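Local coordinates for protein aminotransferase, class I (Staphylococcus aureus, PDB 2O1B) that probably catalyses the reversible transfer of amino groups between amino acids and 2-oxo acids, using bound pyridoxal 5'-phosphate, as a class I aminotransferase, at residues Ala124-Val129 / Ala148-Ala153; Tyr135-Asp140 / Lys183-Thr188; Pro165-Asp170 / Asn192-Thr197; Lys216-Phe221 / Val244-Tyr249. One frame throughout, in Å; residues are numbered along the deposited sequence.

Interaction 1: Ala124-Val129 / Ala148-Ala153; sequences AVPTCV and AGVLLA
Pro126 and Ala153 meet where two helices of the large aminotransferase domain pack side by side, each covering part of the same face of its mixed beta sheet. The short helical segments run in much the same direction, 30° apart, with their axes 7.3 Å from each other. The carbonyl of Thr127 turns to the dimer interface, bonding Ser23 OG of the second subunit.

The apolar contact belongs mostly to Pro126. Its ring lies against the backbone of Gly149 and Val150, with Pro126 CG 3.7 Å from Val150 N, while Pro126 CB touches Ala153 CB at 3.7 Å. With no side chain at Gly149, the ring comes right up to the main chain. The Ala153 methyl also reaches the backbone at the kink in the first helix, lying 3.5 Å from Thr127 N.

Polar bridging runs through water. The Thr127 hydroxyl, anti to its carbonyl carbon (chi1 -77°), faces the gap between the helices. Thr127 OG1 donates to one water at 2.7 Å, and that water donates a hydrogen bond to Gly149 O at 2.7 Å. A second water donates to Thr127 OG1 at 2.9 Å and, weakly, to Leu152 O.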
loop_
_atom_site.group_PDB
_atom_site.type_symbol
_atom_site.label_atom_id
_atom_site.label_comp_id
_atom_site.label_asym_id
_atom_site.label_seq_id
_atom_site.Cartn_x
_atom_site.Cartn_y
_atom_site.Cartn_z
ATOM N N ALA A 124 -2.267 -7.952 5.342
ATOM C CA ALA A 124 -3.662 -7.477 5.390
ATOM C C ALA A 124 -4.677 -8.571 5.743
ATOM O O ALA A 124 -5.701 -8.286 6.391
ATOM C CB ALA A 124 -4.042 -6.784 4.073
ATOM N N VAL A 125 -4.378 -9.817 5.361
ATOM C CA VAL A 125 -5.332 -10.926 5.482
ATOM C C VAL A 125 -5.994 -11.031 6.857
ATOM O O VAL A 125 -7.211 -11.156 6.925
ATOM C CB VAL A 125 -4.744 -12.331 5.073
ATOM C CG1 VAL A 125 -5.765 -13.425 5.347
ATOM C CG2 VAL A 125 -4.354 -12.375 3.592
ATOM N N PRO A 126 -5.212 -11.008 7.958
ATOM C CA PRO A 126 -5.926 -11.167 9.238
ATOM C C PRO A 126 -6.937 -10.060 9.517
ATOM O O PRO A 126 -8.024 -10.335 10.041
ATOM C CB PRO A 126 -4.796 -11.146 10.263
ATOM C CG PRO A 126 -3.571 -11.599 9.469
ATOM C CD PRO A 126 -3.754 -10.921 8.169
ATOM N N THR A 127 -6.584 -8.818 9.191
ATOM C CA THR A 127 -7.492 -7.683 9.391
ATOM C C THR A 127 -8.812 -7.930 8.658
ATOM O O THR A 127 -9.894 -7.605 9.179
ATOM C CB THR A 127 -6.839 -6.339 8.935
ATOM O OG1 THR A 127 -5.902 -5.911 9.929
ATOM C CG2 THR A 127 -7.873 -5.237 8.747
ATOM N N CYS A 128 -8.694 -8.529 7.470
ATOM C CA CYS A 128 -9.832 -8.844 6.608
ATOM C C CYS A 128 -10.664 -10.044 7.025
ATOM O O CYS A 128 -11.852 -10.093 6.716
ATOM C CB CYS A 128 -9.359 -9.069 5.184
ATOM S SG CYS A 128 -8.581 -7.629 4.507
ATOM N N VAL A 129 -10.053 -11.004 7.719
ATOM C CA VAL A 129 -10.636 -12.336 7.851
ATOM C C VAL A 129 -10.937 -12.760 9.289
ATOM O O VAL A 129 -11.921 -13.462 9.531
ATOM C CB VAL A 129 -9.740 -13.391 7.126
ATOM C CG1 VAL A 129 -9.866 -14.752 7.758
ATOM C CG2 VAL A 129 -10.089 -13.451 5.661
ATOM N N ALA A 148 3.242 -9.493 12.160
ATOM C CA ALA A 148 2.740 -8.122 12.185
ATOM C C ALA A 148 1.259 -8.043 11.800
ATOM O O ALA A 148 0.472 -7.369 12.481
ATOM C CB ALA A 148 3.577 -7.226 11.260
ATOM N N GLY A 149 0.901 -8.724 10.709
ATOM C CA GLY A 149 -0.490 -8.806 10.244
ATOM C C GLY A 149 -1.432 -9.332 11.319
ATOM O O GLY A 149 -2.469 -8.721 11.608
ATOM N N VAL A 150 -1.074 -10.461 11.923
ATOM C CA VAL A 150 -1.889 -11.034 13.005
ATOM C C VAL A 150 -2.084 -10.013 14.139
ATOM O O VAL A 150 -3.214 -9.782 14.593
ATOM C CB VAL A 150 -1.291 -12.351 13.547
ATOM C CG1 VAL A 150 -2.207 -12.951 14.584
ATOM C CG2 VAL A 150 -1.057 -13.348 12.407
ATOM N N LEU A 151 -0.987 -9.384 14.570
ATOM C CA LEU A 151 -1.018 -8.412 15.671
ATOM C C LEU A 151 -1.792 -7.157 15.309
ATOM O O LEU A 151 -2.442 -6.554 16.166
ATOM C CB LEU A 151 0.404 -8.035 16.132
ATOM C CG LEU A 151 1.248 -9.118 16.797
ATOM C CD1 LEU A 151 2.623 -8.592 17.160
ATOM C CD2 LEU A 151 0.559 -9.670 18.069
ATOM N N LEU A 152 -1.716 -6.758 14.042
ATOM C CA LEU A 152 -2.456 -5.586 13.572
ATOM C C LEU A 152 -3.961 -5.821 13.601
ATOM O O LEU A 152 -4.730 -4.866 13.621
ATOM C CB LEU A 152 -2.017 -5.180 12.160
ATOM C CG LEU A 152 -0.700 -4.391 12.095
ATOM C CD1 LEU A 152 -0.146 -4.332 10.651
ATOM C CD2 LEU A 152 -0.870 -2.992 12.692
ATOM N N ALA A 153 -4.359 -7.094 13.592
ATOM C CA ALA A 153 -5.766 -7.497 13.669
ATOM C C ALA A 153 -6.185 -7.999 15.057
ATOM O O ALA A 153 -7.251 -8.600 15.205
ATOM C CB ALA A 153 -6.047 -8.569 12.621
HETATM O O HOH W 1 -3.808 -7.594 9.510
HETATM O O HOH W 2 -5.289 -3.170 10.736
#

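Interaction 2: Tyr135-Asp140 / Lys183-Thr188; sequences YVLLPD and KLIYLT
Leu137 uses both its amide and its carbonyl on 183-188. Leu137 N donates to Leu184 O at 2.9 Å, and Leu137 O accepts from Tyr186 N at 3.0 Å with an N-H...O angle of 166°. One step earlier, Lys183 N donates to Tyr135 O, also at 3.0 Å. The alternate residues of 135-140 turn their polar backbone atoms to the other side: Val136 and Leu138 bond to strand 156-161. On its other edge strand 182-187 bonds strand 216-220 through Lys183, Ile185 and Leu187.

This is parallel pairing, Val136 beside Leu184 and Leu137 beside Ile185, in the central sheet of fold type I of PLP-dependent enzymes. Leu137 and Ile185 lie alongside one another on one face, their CD1 atoms 3.9 Å apart. On the other face Val136 CG1, the branch anti to the backbone N (chi1 179°), meets the edge of the Tyr186 ring in its plane, and Leu138 CD1 comes within 3.6 Å of Tyr186 CD1. The phenol's hydroxyl is bonded to Leu122 O, and its ring stacks with Tyr146.

The ladder breaks at Pro139, which has no N-H to offer. Its ring presses on Tyr186 O instead, with Pro139 CG 3.3 Å away, and that buried oxygen has no hydrogen-bond partner in the model. Just beyond, Thr188 touches the cofactor, and its OG1 is satisfied by Tyr146 OH.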
loop_
_atom_site.group_PDB
_atom_site.type_symbol
_atom_site.label_atom_id
_atom_site.label_comp_id
_atom_site.label_asym_id
_atom_site.label_seq_id
_atom_site.Cartn_x
_atom_site.Cartn_y
_atom_site.Cartn_z
ATOM N N TYR A 135 -7.105 -17.213 16.952
ATOM C CA TYR A 135 -5.772 -17.797 16.825
ATOM C C TYR A 135 -5.363 -17.917 15.375
ATOM O O TYR A 135 -6.180 -18.252 14.521
ATOM C CB TYR A 135 -5.742 -19.179 17.455
ATOM C CG TYR A 135 -5.730 -19.181 18.954
ATOM C CD1 TYR A 135 -6.474 -18.258 19.687
ATOM C CD2 TYR A 135 -4.996 -20.130 19.648
ATOM C CE1 TYR A 135 -6.474 -18.283 21.093
ATOM C CE2 TYR A 135 -4.992 -20.167 21.037
ATOM C CZ TYR A 135 -5.723 -19.244 21.750
ATOM O OH TYR A 135 -5.694 -19.287 23.124
ATOM N N VAL A 136 -4.092 -17.619 15.104
ATOM C CA VAL A 136 -3.526 -17.777 13.772
ATOM C C VAL A 136 -2.249 -18.612 13.901
ATOM O O VAL A 136 -1.351 -18.270 14.691
ATOM C CB VAL A 136 -3.210 -16.409 13.107
ATOM C CG1 VAL A 136 -2.610 -16.608 11.733
ATOM C CG2 VAL A 136 -4.472 -15.540 13.021
ATOM N N LEU A 137 -2.179 -19.701 13.133
ATOM C CA LEU A 137 -0.999 -20.572 13.117
ATOM C C LEU A 137 0.039 -20.066 12.127
ATOM O O LEU A 137 -0.281 -19.841 10.967
ATOM C CB LEU A 137 -1.392 -22.010 12.784
ATOM C CG LEU A 137 -2.058 -22.733 13.955
ATOM C CD1 LEU A 137 -2.709 -24.019 13.493
ATOM C CD2 LEU A 137 -1.007 -23.027 15.019
ATOM N N LEU A 138 1.271 -19.896 12.619
ATOM C CA LEU A 138 2.395 -19.371 11.849
ATOM C C LEU A 138 3.563 -20.375 11.771
ATOM O O LEU A 138 4.034 -20.852 12.804
ATOM C CB LEU A 138 2.879 -18.064 12.503
ATOM C CG LEU A 138 2.379 -16.697 11.994
ATOM C CD1 LEU A 138 1.025 -16.693 11.293
ATOM C CD2 LEU A 138 2.444 -15.603 13.030
ATOM N N PRO A 139 4.055 -20.680 10.548
ATOM C CA PRO A 139 5.133 -21.668 10.411
ATOM C C PRO A 139 6.377 -21.285 11.206
ATOM O O PRO A 139 6.855 -20.145 11.120
ATOM C CB PRO A 139 5.454 -21.644 8.908
ATOM C CG PRO A 139 4.261 -21.101 8.266
ATOM C CD PRO A 139 3.653 -20.130 9.242
ATOM N N ASP A 140 6.871 -22.240 11.992
ATOM C CA ASP A 140 8.112 -22.094 12.752
ATOM C C ASP A 140 9.016 -23.278 12.406
ATOM O O ASP A 140 8.735 -24.396 12.832
ATOM C CB ASP A 140 7.791 -22.082 14.246
ATOM C CG ASP A 140 9.019 -21.845 15.118
ATOM O OD1 ASP A 140 10.157 -21.777 14.581
ATOM O OD2 ASP A 140 8.833 -21.727 16.350
ATOM N N LYS A 183 -8.476 -19.725 13.365
ATOM C CA LYS A 183 -9.305 -19.207 12.296
ATOM C C LYS A 183 -8.509 -18.973 11.017
ATOM O O LYS A 183 -9.086 -18.864 9.940
ATOM C CB LYS A 183 -10.015 -17.942 12.768
ATOM C CG LYS A 183 -10.749 -18.153 14.108
ATOM C CD LYS A 183 -11.883 -19.163 13.989
ATOM C CE LYS A 183 -12.608 -19.379 15.321
ATOM N NZ LYS A 183 -13.530 -18.259 15.656
ATOM N N LEU A 184 -7.185 -18.914 11.143
ATOM C CA LEU A 184 -6.311 -18.705 10.002
ATOM C C LEU A 184 -4.980 -19.433 10.179
ATOM O O LEU A 184 -4.444 -19.519 11.296
ATOM C CB LEU A 184 -6.077 -17.204 9.779
ATOM C CG LEU A 184 -5.351 -16.737 8.514
ATOM C CD1 LEU A 184 -6.156 -17.026 7.244
ATOM C CD2 LEU A 184 -5.075 -15.259 8.625
ATOM N N ILE A 185 -4.468 -19.952 9.064
ATOM C CA ILE A 185 -3.187 -20.648 9.006
ATOM C C ILE A 185 -2.374 -20.171 7.808
ATOM O O ILE A 185 -2.851 -20.190 6.678
ATOM C CB ILE A 185 -3.383 -22.174 8.885
ATOM C CG1 ILE A 185 -4.201 -22.698 10.070
ATOM C CG2 ILE A 185 -2.032 -22.896 8.805
ATOM C CD1 ILE A 185 -4.463 -24.174 10.015
ATOM N N TYR A 186 -1.141 -19.745 8.056
ATOM C CA TYR A 186 -0.224 -19.468 6.955
ATOM C C TYR A 186 0.589 -20.700 6.628
ATOM O O TYR A 186 1.065 -21.407 7.530
ATOM C CB TYR A 186 0.719 -18.320 7.291
ATOM C CG TYR A 186 0.076 -16.973 7.222
ATOM C CD1 TYR A 186 -0.833 -16.566 8.187
ATOM C CD2 TYR A 186 0.378 -16.090 6.187
ATOM C CE1 TYR A 186 -1.430 -15.315 8.128
ATOM C CE2 TYR A 186 -0.208 -14.832 6.130
ATOM C CZ TYR A 186 -1.110 -14.454 7.100
ATOM O OH TYR A 186 -1.695 -13.200 7.046
ATOM N N LEU A 187 0.739 -20.954 5.333
ATOM C CA LEU A 187 1.620 -22.000 4.857
ATOM C C LEU A 187 2.498 -21.370 3.794
ATOM O O LEU A 187 2.086 -20.419 3.144
ATOM C CB LEU A 187 0.821 -23.182 4.289
ATOM C CG LEU A 187 0.006 -23.998 5.317
ATOM C CD1 LEU A 187 -0.797 -25.094 4.656
ATOM C CD2 LEU A 187 0.907 -24.583 6.422
ATOM N N THR A 188 3.707 -21.896 3.641
ATOM C CA THR A 188 4.703 -21.332 2.734
ATOM C C THR A 188 5.554 -22.461 2.172
ATOM O O THR A 188 6.412 -22.995 2.875
ATOM C CB THR A 188 5.648 -20.353 3.489
ATOM O OG1 THR A 188 4.909 -19.594 4.458
ATOM C CG2 THR A 188 6.356 -19.421 2.521
#

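Interaction 3: Pro165-Asp170 / Asn192-Thr197; sequences PHYLPD and NPTGST
Thr194 lays its methyl on the ring of Tyr167, a CH-pi contact that carries the meeting of two loops. Thr194 CG2 sits 3.6 Å from the ring centroid and only 8° off the normal, practically centred on the face. Its position anti to the carbonyl carbon sets the methyl on the ring and turns OG1 (chi1 73°) toward Ser196. Trp340 is a further neighbour of both residues: its NE1 bonds Tyr167 OH, and its ring meets the phenol at a steep angle.

The second close approach is at the ring edge. Ser196 OG lies near the plane of the phenol and 3.1 Å from Tyr167 CB. The same hydroxyl is hydrogen-bonded to Thr194 OG1 at 2.5 Å, so the residue over the face and the residue at the edge hold each other. Thr194 OG1 has a further bond to Asn191 OD1.

Water makes the remaining polar links. One molecule donates to Pro165 O and is bonded to Ser196 OG at 2.8 Å; another donates both to His166 O, at 2.6 Å, and to Thr197 O, at 3.0 Å. Leu168 CD2 packs near Thr197 O at the partly exposed margin.

The segment 192-197 opens with the Asn-Pro-Thr-Gly sequence familiar in class I aminotransferases, with a cis peptide before Pro193. Asn192 ND2 bonds O3 of the cofactor. The two loops therefore meet by CH-pi packing on the buried side and by polar links made through water, one molecule joining two carbonyls and the other joining a carbonyl to the serine hydroxyl.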
loop_
_atom_site.group_PDB
_atom_site.type_symbol
_atom_site.label_atom_id
_atom_site.label_comp_id
_atom_site.label_asym_id
_atom_site.label_seq_id
_atom_site.Cartn_x
_atom_site.Cartn_y
_atom_site.Cartn_z
ATOM N N PRO A 165 14.062 -33.108 8.496
ATOM C CA PRO A 165 14.605 -32.466 7.313
ATOM C C PRO A 165 13.567 -31.820 6.393
ATOM O O PRO A 165 13.934 -31.047 5.503
ATOM C CB PRO A 165 15.285 -33.623 6.565
ATOM C CG PRO A 165 15.126 -34.832 7.408
ATOM C CD PRO A 165 13.994 -34.567 8.322
ATOM N N HIS A 166 12.289 -32.127 6.591
ATOM C CA HIS A 166 11.299 -31.831 5.555
ATOM C C HIS A 166 10.318 -30.702 5.890
ATOM O O HIS A 166 9.665 -30.172 4.987
ATOM C CB HIS A 166 10.589 -33.119 5.114
ATOM C CG HIS A 166 11.518 -34.145 4.533
ATOM N ND1 HIS A 166 12.161 -33.963 3.327
ATOM C CD2 HIS A 166 11.920 -35.354 4.992
ATOM C CE1 HIS A 166 12.914 -35.017 3.062
ATOM N NE2 HIS A 166 12.784 -35.877 4.056
ATOM N N TYR A 167 10.236 -30.330 7.166
ATOM C CA TYR A 167 9.444 -29.174 7.610
ATOM C C TYR A 167 8.003 -29.149 7.076
ATOM O O TYR A 167 7.530 -28.129 6.552
ATOM C CB TYR A 167 10.169 -27.859 7.268
ATOM C CG TYR A 167 11.435 -27.643 8.058
ATOM C CD1 TYR A 167 12.691 -27.841 7.476
ATOM C CD2 TYR A 167 11.379 -27.251 9.403
ATOM C CE1 TYR A 167 13.862 -27.637 8.207
ATOM C CE2 TYR A 167 12.535 -27.045 10.137
ATOM C CZ TYR A 167 13.775 -27.238 9.533
ATOM O OH TYR A 167 14.911 -27.036 10.281
ATOM N N LEU A 168 7.313 -30.282 7.198
ATOM C CA LEU A 168 5.919 -30.387 6.786
ATOM C C LEU A 168 5.025 -30.363 8.037
ATOM O O LEU A 168 5.459 -30.802 9.107
ATOM C CB LEU A 168 5.710 -31.676 5.989
ATOM C CG LEU A 168 6.366 -31.827 4.610
ATOM C CD1 LEU A 168 5.918 -33.152 3.975
ATOM C CD2 LEU A 168 6.060 -30.636 3.681
ATOM N N PRO A 169 3.781 -29.855 7.915
ATOM C CA PRO A 169 2.948 -29.781 9.112
ATOM C C PRO A 169 2.594 -31.164 9.628
ATOM O O PRO A 169 2.454 -32.105 8.840
ATOM C CB PRO A 169 1.676 -29.077 8.620
ATOM C CG PRO A 169 2.051 -28.445 7.310
ATOM C CD PRO A 169 3.069 -29.354 6.730
ATOM N N ASP A 170 2.467 -31.289 10.945
ATOM C CA ASP A 170 1.940 -32.507 11.532
ATOM C C ASP A 170 0.732 -32.126 12.369
ATOM O O ASP A 170 0.855 -31.746 13.543
ATOM C CB ASP A 170 2.981 -33.239 12.383
ATOM C CG ASP A 170 2.482 -34.605 12.867
ATOM O OD1 ASP A 170 3.302 -35.415 13.336
ATOM O OD2 ASP A 170 1.272 -34.886 12.769
ATOM N N ASN A 192 10.306 -20.172 3.314
ATOM C CA ASN A 192 11.355 -19.244 3.669
ATOM C C ASN A 192 11.362 -19.236 5.196
ATOM O O ASN A 192 10.425 -18.714 5.801
ATOM C CB ASN A 192 11.033 -17.865 3.090
ATOM C CG ASN A 192 12.166 -16.845 3.286
ATOM O OD1 ASN A 192 13.101 -17.061 4.055
ATOM N ND2 ASN A 192 12.068 -15.714 2.577
ATOM N N PRO A 193 12.451 -19.714 5.832
ATOM C CA PRO A 193 13.826 -19.874 5.345
ATOM C C PRO A 193 14.359 -21.269 4.955
ATOM O O PRO A 193 15.505 -21.360 4.473
ATOM C CB PRO A 193 14.614 -19.408 6.553
ATOM C CG PRO A 193 13.782 -20.039 7.744
ATOM C CD PRO A 193 12.349 -20.086 7.261
ATOM N N THR A 194 13.571 -22.330 5.167
ATOM C CA THR A 194 14.101 -23.707 5.137
ATOM C C THR A 194 14.223 -24.315 3.732
ATOM O O THR A 194 14.922 -25.311 3.556
ATOM C CB THR A 194 13.273 -24.669 6.010
ATOM O OG1 THR A 194 12.028 -24.939 5.354
ATOM C CG2 THR A 194 13.021 -24.092 7.406
ATOM N N GLY A 195 13.541 -23.728 2.750
ATOM C CA GLY A 195 13.583 -24.211 1.355
ATOM C C GLY A 195 12.769 -25.479 1.091
ATOM O O GLY A 195 12.872 -26.086 0.012
ATOM N N SER A 196 11.967 -25.860 2.091
ATOM C CA SER A 196 11.140 -27.054 2.062
ATOM C C SER A 196 10.039 -26.880 1.030
ATOM O O SER A 196 9.537 -25.775 0.844
ATOM C CB SER A 196 10.494 -27.263 3.430
ATOM O OG SER A 196 11.462 -27.255 4.478
ATOM N N THR A 197 9.663 -27.976 0.373
ATOM C CA THR A 197 8.612 -27.964 -0.646
ATOM C C THR A 197 7.416 -28.822 -0.212
ATOM O O THR A 197 7.545 -29.662 0.687
ATOM C CB THR A 197 9.132 -28.464 -2.008
ATOM O OG1 THR A 197 9.795 -29.724 -1.847
ATOM C CG2 THR A 197 10.102 -27.435 -2.633
HETATM O O HOH W 3 13.141 -29.315 3.646
HETATM O O HOH W 4 9.915 -30.470 2.412
#

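Interaction 4: Lys216-Phe221 / Val244-Tyr249; sequences KIVHDF and VAIEIY. With PLP (pyridoxal-5'-phosphate), chain B.
Glu247 reaches across to both His219 and Phe221, and is turned differently against each. It runs alongside His219, pointing the same way. Phe221 it crosses: Glu247 OE2 stands 3.9 Å above one face of the phenyl ring, offset toward the rim, and the ring and carboxylate planes are 27° apart. Glu247 OE1 is 3.4 Å from Phe221 CD2. This buried carboxylate is well supplied with donors, OE1 being bonded to Tyr98 OH and Ser234 OG and OE2 to Ile235 N. The same ring atom, Phe221 CD2, also lies in the plane of the Tyr249 phenol at its edge, 3.8 Å from Tyr249 CD1.

The two strands are parallel neighbours in the central sheet, joined as a beta-alpha-beta unit through helix 241-244. Five backbone bonds tie them, running from Ile217 N to Val244 O at one end to Phe221 N to Ile248 O, 2.8 Å, at the other; His219 N to Ile246 O is almost straight at 177°.

Ile217 CB and Ala245 CB touch at 3.8 Å on the His219 face. On the opposite face Val218 CG1 meets Ile248 CD1 at 4.1 Å, and Asp220 follows with CG anti to its backbone N (chi1 -176°). That torsion carries the carboxylate out past the strand to the cofactor, where Asp220 OD1 lies 2.5 Å from PLP N1, as expected of the aspartate facing the pyridine nitrogen in fold type I enzymes, and also bonds Tyr146 OH.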
loop_
_atom_site.group_PDB
_atom_site.type_symbol
_atom_site.label_atom_id
_atom_site.label_comp_id
_atom_site.label_asym_id
_atom_site.label_seq_id
_atom_site.Cartn_x
_atom_site.Cartn_y
_atom_site.Cartn_z
ATOM N N LYS A 216 -9.384 -20.985 7.797
ATOM C CA LYS A 216 -8.966 -20.766 6.417
ATOM C C LYS A 216 -7.444 -20.797 6.292
ATOM O O LYS A 216 -6.727 -20.593 7.270
ATOM C CB LYS A 216 -9.499 -19.439 5.874
ATOM C CG LYS A 216 -10.935 -19.099 6.268
ATOM C CD LYS A 216 -10.935 -17.951 7.255
ATOM C CE LYS A 216 -12.145 -17.987 8.177
ATOM N NZ LYS A 216 -11.742 -17.472 9.500
ATOM N N ILE A 217 -6.960 -21.018 5.073
ATOM C CA ILE A 217 -5.535 -21.117 4.825
ATOM C C ILE A 217 -5.105 -20.022 3.862
ATOM O O ILE A 217 -5.807 -19.724 2.882
ATOM C CB ILE A 217 -5.164 -22.509 4.233
ATOM C CG1 ILE A 217 -5.475 -23.627 5.235
ATOM C CG2 ILE A 217 -3.696 -22.557 3.782
ATOM C CD1 ILE A 217 -5.457 -25.016 4.639
ATOM N N VAL A 218 -3.953 -19.423 4.153
ATOM C CA VAL A 218 -3.294 -18.527 3.219
ATOM C C VAL A 218 -2.001 -19.202 2.846
ATOM O O VAL A 218 -1.158 -19.425 3.703
ATOM C CB VAL A 218 -2.943 -17.162 3.848
ATOM C CG1 VAL A 218 -2.213 -16.275 2.825
ATOM C CG2 VAL A 218 -4.189 -16.480 4.342
ATOM N N HIS A 219 -1.845 -19.533 1.571
ATOM C CA HIS A 219 -0.593 -20.112 1.116
ATOM C C HIS A 219 0.247 -19.058 0.404
ATOM O O HIS A 219 -0.200 -18.473 -0.577
ATOM C CB HIS A 219 -0.821 -21.343 0.220
ATOM C CG HIS A 219 0.451 -21.931 -0.314
ATOM N ND1 HIS A 219 1.494 -22.311 0.506
ATOM C CD2 HIS A 219 0.861 -22.173 -1.581
ATOM C CE1 HIS A 219 2.491 -22.760 -0.237
ATOM N NE2 HIS A 219 2.134 -22.687 -1.506
ATOM N N ASP A 220 1.455 -18.825 0.928
ATOM C CA ASP A 220 2.402 -17.822 0.422
ATOM C C ASP A 220 3.328 -18.472 -0.605
ATOM O O ASP A 220 4.267 -19.193 -0.260
ATOM C CB ASP A 220 3.201 -17.260 1.603
ATOM C CG ASP A 220 4.150 -16.126 1.230
ATOM O OD1 ASP A 220 4.723 -15.521 2.187
ATOM O OD2 ASP A 220 4.332 -15.830 0.019
ATOM N N PHE A 221 3.057 -18.197 -1.874
ATOM C CA PHE A 221 3.671 -18.893 -3.010
ATOM C C PHE A 221 4.750 -18.039 -3.685
ATOM O O PHE A 221 4.996 -18.162 -4.894
ATOM C CB PHE A 221 2.561 -19.210 -4.013
ATOM C CG PHE A 221 2.774 -20.466 -4.829
ATOM C CD1 PHE A 221 3.630 -21.472 -4.411
ATOM C CD2 PHE A 221 2.079 -20.632 -6.025
ATOM C CE1 PHE A 221 3.800 -22.627 -5.175
ATOM C CE2 PHE A 221 2.242 -21.780 -6.800
ATOM C CZ PHE A 221 3.107 -22.780 -6.367
ATOM N N VAL A 244 -11.190 -23.656 1.079
ATOM C CA VAL A 244 -10.525 -23.359 2.353
ATOM C C VAL A 244 -9.457 -22.274 2.246
ATOM O O VAL A 244 -9.132 -21.638 3.245
ATOM C CB VAL A 244 -9.853 -24.606 2.980
ATOM C CG1 VAL A 244 -10.861 -25.724 3.208
ATOM C CG2 VAL A 244 -8.683 -25.080 2.111
ATOM N N ALA A 245 -8.913 -22.080 1.051
ATOM C CA ALA A 245 -7.674 -21.324 0.900
ATOM C C ALA A 245 -7.656 -20.248 -0.180
ATOM O O ALA A 245 -8.409 -20.305 -1.165
ATOM C CB ALA A 245 -6.507 -22.282 0.662
ATOM N N ILE A 246 -6.771 -19.272 0.026
ATOM C CA ILE A 246 -6.291 -18.410 -1.055
ATOM C C ILE A 246 -4.808 -18.662 -1.209
ATOM O O ILE A 246 -4.138 -19.099 -0.271
ATOM C CB ILE A 246 -6.509 -16.890 -0.789
ATOM C CG1 ILE A 246 -5.887 -16.460 0.549
ATOM C CG2 ILE A 246 -7.986 -16.535 -0.878
ATOM C CD1 ILE A 246 -5.842 -14.931 0.761
ATOM N N GLU A 247 -4.303 -18.395 -2.406
ATOM C CA GLU A 247 -2.882 -18.472 -2.671
ATOM C C GLU A 247 -2.389 -17.107 -3.114
ATOM O O GLU A 247 -3.038 -16.439 -3.911
ATOM C CB GLU A 247 -2.631 -19.480 -3.760
ATOM C CG GLU A 247 -1.184 -19.840 -3.942
ATOM C CD GLU A 247 -1.075 -21.156 -4.614
ATOM O OE1 GLU A 247 -1.307 -21.216 -5.849
ATOM O OE2 GLU A 247 -0.791 -22.132 -3.894
ATOM N N ILE A 248 -1.233 -16.702 -2.601
ATOM C CA ILE A 248 -0.665 -15.394 -2.937
ATOM C C ILE A 248 0.618 -15.598 -3.750
ATOM O O ILE A 248 1.503 -16.359 -3.371
ATOM C CB ILE A 248 -0.481 -14.537 -1.677
ATOM C CG1 ILE A 248 -1.858 -14.007 -1.228
ATOM C CG2 ILE A 248 0.490 -13.377 -1.940
ATOM C CD1 ILE A 248 -1.880 -13.268 0.059
ATOM N N TYR A 249 0.675 -14.946 -4.895
ATOM C CA TYR A 249 1.752 -15.133 -5.858
ATOM C C TYR A 249 2.422 -13.790 -6.110
ATOM O O TYR A 249 1.726 -12.787 -6.283
ATOM C CB TYR A 249 1.183 -15.681 -7.171
ATOM C CG TYR A 249 2.245 -16.159 -8.140
ATOM C CD1 TYR A 249 2.677 -17.494 -8.125
ATOM C CD2 TYR A 249 2.836 -15.279 -9.060
ATOM C CE1 TYR A 249 3.686 -17.939 -8.996
ATOM C CE2 TYR A 249 3.834 -15.715 -9.937
ATOM C CZ TYR A 249 4.258 -17.042 -9.889
ATOM O OH TYR A 249 5.249 -17.468 -10.746
HETATM N N1 PLP B . 6.662 -14.148 1.310
HETATM C C2 PLP B . 7.880 -14.792 1.203
HETATM C C2A PLP B . 8.008 -16.210 1.689
HETATM C C3 PLP B . 8.948 -14.114 0.611
HETATM O O3 PLP B . 10.169 -14.708 0.478
HETATM C C4 PLP B . 8.779 -12.802 0.148
HETATM C C4A PLP B . 9.707 -12.325 -0.931
HETATM C C5 PLP B . 7.546 -12.158 0.279
HETATM C C6 PLP B . 6.485 -12.845 0.869
HETATM C C5A PLP B . 7.341 -10.723 -0.189
HETATM O O4P PLP B . 7.268 -10.613 -1.598
HETATM P P PLP B . 6.880 -9.210 -2.298
HETATM O O1P PLP B . 8.120 -8.618 -2.948
HETATM O O2P PLP B . 6.347 -8.304 -1.221
HETATM O O3P PLP B . 5.844 -9.507 -3.345
#

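Overall arrangement
Interactions 2 and 4 share one sheet, their centres 10 Å apart; strand 182-187 joins strand 216-220 through probable bonds such as Ile185 O to Val218 N at 2.9 Å. Interaction 1 lies on the face of this sheet that carries Val136, Leu184 and Val218: Val125 CG1 touches Val218 CG2 at 3.6 Å, and Val150 CG2 touches Val136 CG1 at 3.7 Å. Interaction 3 stands off, about 13 Å from interaction 1 at the nearest atoms, but meets interaction 2 through Leu187 and Pro169. The cofactor gathers three of the four: Thr188, Asn192 and Asp220, of interactions 2, 3 and 4, line its pocket, whereas Gly149 CA of interaction 1 is about 12 Å from its nearest atom.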